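Local coordinates for protein dehydratase, IlvD/Edd family (Caulobacter crescentus, PDB 5OYN) that dehydrates D-xylonate to 2-dehydro-3-deoxy-D-arabinonate in D-xylose breakdown, and D-gluconate about as efficiently, using a [2Fe-2S] cluster and magnesium, at residues S511-S514 with A515-G518; E567-R570 with A571-Q575. All coordinates share one frame; numbering follows the deposited sequence.

Both interactions are local contacts in the C-terminal part of the chain, with centres about 13 Å apart. Interaction 1 is a tight turn in the loop after strand 507-511. Interaction 2 is the last turn of helix 564-572 and the chain leaving it. Each is partly buried. Backbone bonds carry both, but the side chains differ: residues 511-518 pair a proline with an isoleucine, while residues 567-575 lay a methyl group on a tyrosine ring. Interaction 2 also reaches a second subunit, which no residue of interaction 1 touches. The two meet at Gln-575, whose NE2 lies 2.6 Å from OE2 of Glu-513, a probable hydrogen bond. The CD1 methyl of Ile-516 packs against the same amide.

Interaction 1. Residues S511-S514 with A515-G518; sequences SPES and AIGG
Pro-512 and Ile-516 meet across a tight turn that closes with a Schellman motif. The chain arrives here from strand 507-511 through a cis peptide bond before Pro-512. The proline ring offers its CB to the end of the isoleucine, and CB lies 3.6 Å from Ile-516 CD1. Ile-516 turns its CG1 between its own N and carbonyl carbon (chi1 63°), which brings that branch back toward Pro-512 and Glu-513. The Glu-513 side chain crosses it at about a right angle, with CG 4.0 Å from Ile-516 CG1. Beyond CG the glutamate extends past the methyl of Ala-515. Its carboxylate is held from outside the turn by Gln-575 and by the backbone N-H groups of Ile-465 and Gly-466. The backbone makes the motif. Glu-513 O accepts from Ile-516 N and, at 3.0 Å, from Gly-518 N. The two donors come from opposite faces of the carbonyl plane. Gly-517 N binds Ser-514 O inside this loop, and Gly-517 itself takes a positive phi (79°). Gly-518 CA makes a nearly straight C-H...O contact with Pro-512 O, at 3.3 Å.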
# COMPACT_ATOMS: atom_id res chain seq x y z
N SER A 511 -19.11 26.20 -33.11
CA SER A 511 -17.86 26.59 -33.73
C SER A 511 -18.13 27.35 -35.03
O SER A 511 -19.04 26.97 -35.78
CB SER A 511 -16.98 25.36 -34.01
OG SER A 511 -17.05 24.44 -32.94
N PRO A 512 -17.38 28.42 -35.31
CA PRO A 512 -16.34 28.91 -34.41
C PRO A 512 -16.93 29.75 -33.27
O PRO A 512 -17.97 30.38 -33.45
CB PRO A 512 -15.44 29.77 -35.31
CG PRO A 512 -16.26 30.03 -36.59
CD PRO A 512 -17.56 29.31 -36.48
N GLU A 513 -16.27 29.72 -32.12
CA GLU A 513 -16.79 30.38 -30.94
C GLU A 513 -16.81 31.89 -31.13
O GLU A 513 -16.14 32.45 -32.00
CB GLU A 513 -15.96 30.03 -29.71
CG GLU A 513 -14.55 30.54 -29.81
CD GLU A 513 -13.68 30.14 -28.65
OE1 GLU A 513 -13.91 30.69 -27.54
OE2 GLU A 513 -12.76 29.31 -28.85
N SER A 514 -17.58 32.56 -30.26
CA SER A 514 -17.63 34.02 -30.25
C SER A 514 -16.23 34.63 -30.26
O SER A 514 -15.91 35.46 -31.12
CB SER A 514 -18.42 34.48 -29.02
OG SER A 514 -18.02 35.78 -28.60
N ALA A 515 -15.36 34.20 -29.34
CA ALA A 515 -14.11 34.92 -29.10
C ALA A 515 -13.15 34.91 -30.28
O ALA A 515 -12.12 35.61 -30.21
CB ALA A 515 -13.41 34.33 -27.87
N ILE A 516 -13.41 34.15 -31.34
CA ILE A 516 -12.57 34.28 -32.53
C ILE A 516 -13.43 34.77 -33.69
O ILE A 516 -13.13 34.50 -34.86
CB ILE A 516 -11.82 32.98 -32.87
CG1 ILE A 516 -12.78 31.84 -33.20
CG2 ILE A 516 -10.88 32.61 -31.74
CD1 ILE A 516 -12.15 30.82 -34.14
N GLY A 517 -14.50 35.49 -33.37
CA GLY A 517 -15.33 36.08 -34.40
C GLY A 517 -16.32 35.14 -35.05
O GLY A 517 -16.62 35.30 -36.24
N GLY A 518 -16.81 34.14 -34.33
CA GLY A 518 -17.93 33.36 -34.81
C GLY A 518 -19.21 34.17 -34.71
O GLY A 518 -19.26 35.23 -34.09

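Interaction 2. Residues E567-R570 with A571-Q575; sequences EIYR and AHASQ
Ala-571 packs its methyl against the carbonyls of Glu-567 and Ile-568 in the last turn of alpha helix 564-572. Its N bonds weakly to both oxygens. The Glu-567 carboxylate points elsewhere, to Lys-587 and Tyr-588 of a second subunit. His-572 follows, and its N donates to Ile-568 O at 3.0 Å. The His-572 imidazole edge meets that same Ile-568 O, which lies in the ring plane 3.4 Å from CD2. Ring and isoleucine cross at a slant, with CD2 of His-572 4.1 Å from CG2 of Ile-568. Ala-573 leaves the helix, yet its N still binds Tyr-569 O at 2.9 Å. Its CB sits over the centre of the Tyr-569 ring in a CH-pi contact, 3.6 Å from the centroid and 12° off the normal. Tyr-569 sets CG opposite its own N (chi1 -175°), carrying the ring along the departing chain. The ring also packs on Leu-110 of helix 109-125 and on Pro-464. With a serine at Tyr-569, the Ala-573 methyl would probably lose the face it rests on, and a gap would open toward both. Within the departing chain, Ser-574 OG donates to Gln-575 O at 2.8 Å and also bonds Val-581 N and Thr-578 OG1.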
# COMPACT_ATOMS: atom_id res chain seq x y z
N GLU A 567 -1.53 30.29 -21.93
CA GLU A 567 -0.92 30.94 -23.09
C GLU A 567 -0.67 29.93 -24.20
O GLU A 567 -1.02 30.17 -25.37
CB GLU A 567 0.38 31.64 -22.69
CG GLU A 567 1.20 32.06 -23.90
CD GLU A 567 1.93 33.38 -23.71
OE1 GLU A 567 2.77 33.72 -24.59
OE2 GLU A 567 1.67 34.07 -22.70
N ILE A 568 -0.07 28.79 -23.87
CA ILE A 568 0.15 27.76 -24.87
C ILE A 568 -1.17 27.27 -25.42
O ILE A 568 -1.35 27.15 -26.64
CB ILE A 568 0.97 26.59 -24.30
CG1 ILE A 568 2.40 27.02 -24.01
CG2 ILE A 568 0.91 25.40 -25.25
CD1 ILE A 568 2.98 26.33 -22.80
N TYR A 569 -2.12 26.96 -24.53
CA TYR A 569 -3.40 26.41 -24.99
C TYR A 569 -4.11 27.37 -25.93
O TYR A 569 -4.53 26.99 -27.03
CB TYR A 569 -4.30 26.08 -23.80
CG TYR A 569 -5.59 25.39 -24.18
CD1 TYR A 569 -5.66 24.00 -24.29
CD2 TYR A 569 -6.75 26.12 -24.43
CE1 TYR A 569 -6.85 23.36 -24.64
CE2 TYR A 569 -7.95 25.49 -24.79
CZ TYR A 569 -7.99 24.11 -24.89
OH TYR A 569 -9.16 23.46 -25.24
N ARG A 570 -4.24 28.63 -25.52
CA ARG A 570 -4.88 29.62 -26.37
C ARG A 570 -4.15 29.77 -27.70
O ARG A 570 -4.78 30.08 -28.73
CB ARG A 570 -4.97 30.95 -25.64
CG ARG A 570 -6.31 31.16 -24.96
CD ARG A 570 -6.32 32.40 -24.11
NE ARG A 570 -7.69 32.80 -23.79
CZ ARG A 570 -8.00 33.76 -22.92
NH1 ARG A 570 -7.03 34.44 -22.30
NH2 ARG A 570 -9.28 34.05 -22.68
N ALA A 571 -2.84 29.49 -27.73
CA ALA A 571 -2.09 29.64 -28.97
C ALA A 571 -2.37 28.51 -29.95
O ALA A 571 -2.58 28.77 -31.14
CB ALA A 571 -0.59 29.72 -28.66
N HIS A 572 -2.38 27.25 -29.50
CA HIS A 572 -2.41 26.11 -30.41
C HIS A 572 -3.72 25.32 -30.42
O HIS A 572 -3.87 24.40 -31.23
CB HIS A 572 -1.26 25.16 -30.10
CG HIS A 572 0.09 25.81 -30.12
ND1 HIS A 572 0.94 25.73 -31.20
CD2 HIS A 572 0.75 26.54 -29.18
CE1 HIS A 572 2.06 26.39 -30.93
NE2 HIS A 572 1.97 26.88 -29.71
N ALA A 573 -4.68 25.64 -29.55
CA ALA A 573 -5.91 24.86 -29.49
C ALA A 573 -6.84 25.20 -30.66
O ALA A 573 -7.10 26.37 -30.96
CB ALA A 573 -6.64 25.10 -28.17
N SER A 574 -7.36 24.15 -31.31
CA SER A 574 -8.38 24.26 -32.34
C SER A 574 -9.75 24.52 -31.72
O SER A 574 -9.89 24.68 -30.50
CB SER A 574 -8.41 22.98 -33.17
OG SER A 574 -9.38 22.07 -32.67
N GLN A 575 -10.78 24.56 -32.54
CA GLN A 575 -12.13 24.63 -32.01
C GLN A 575 -12.70 23.22 -31.87
O GLN A 575 -12.18 22.26 -32.45
CB GLN A 575 -13.03 25.48 -32.91
CG GLN A 575 -12.58 26.91 -33.07
CD GLN A 575 -13.04 27.78 -31.91
OE1 GLN A 575 -14.24 28.06 -31.78
NE2 GLN A 575 -12.10 28.19 -31.06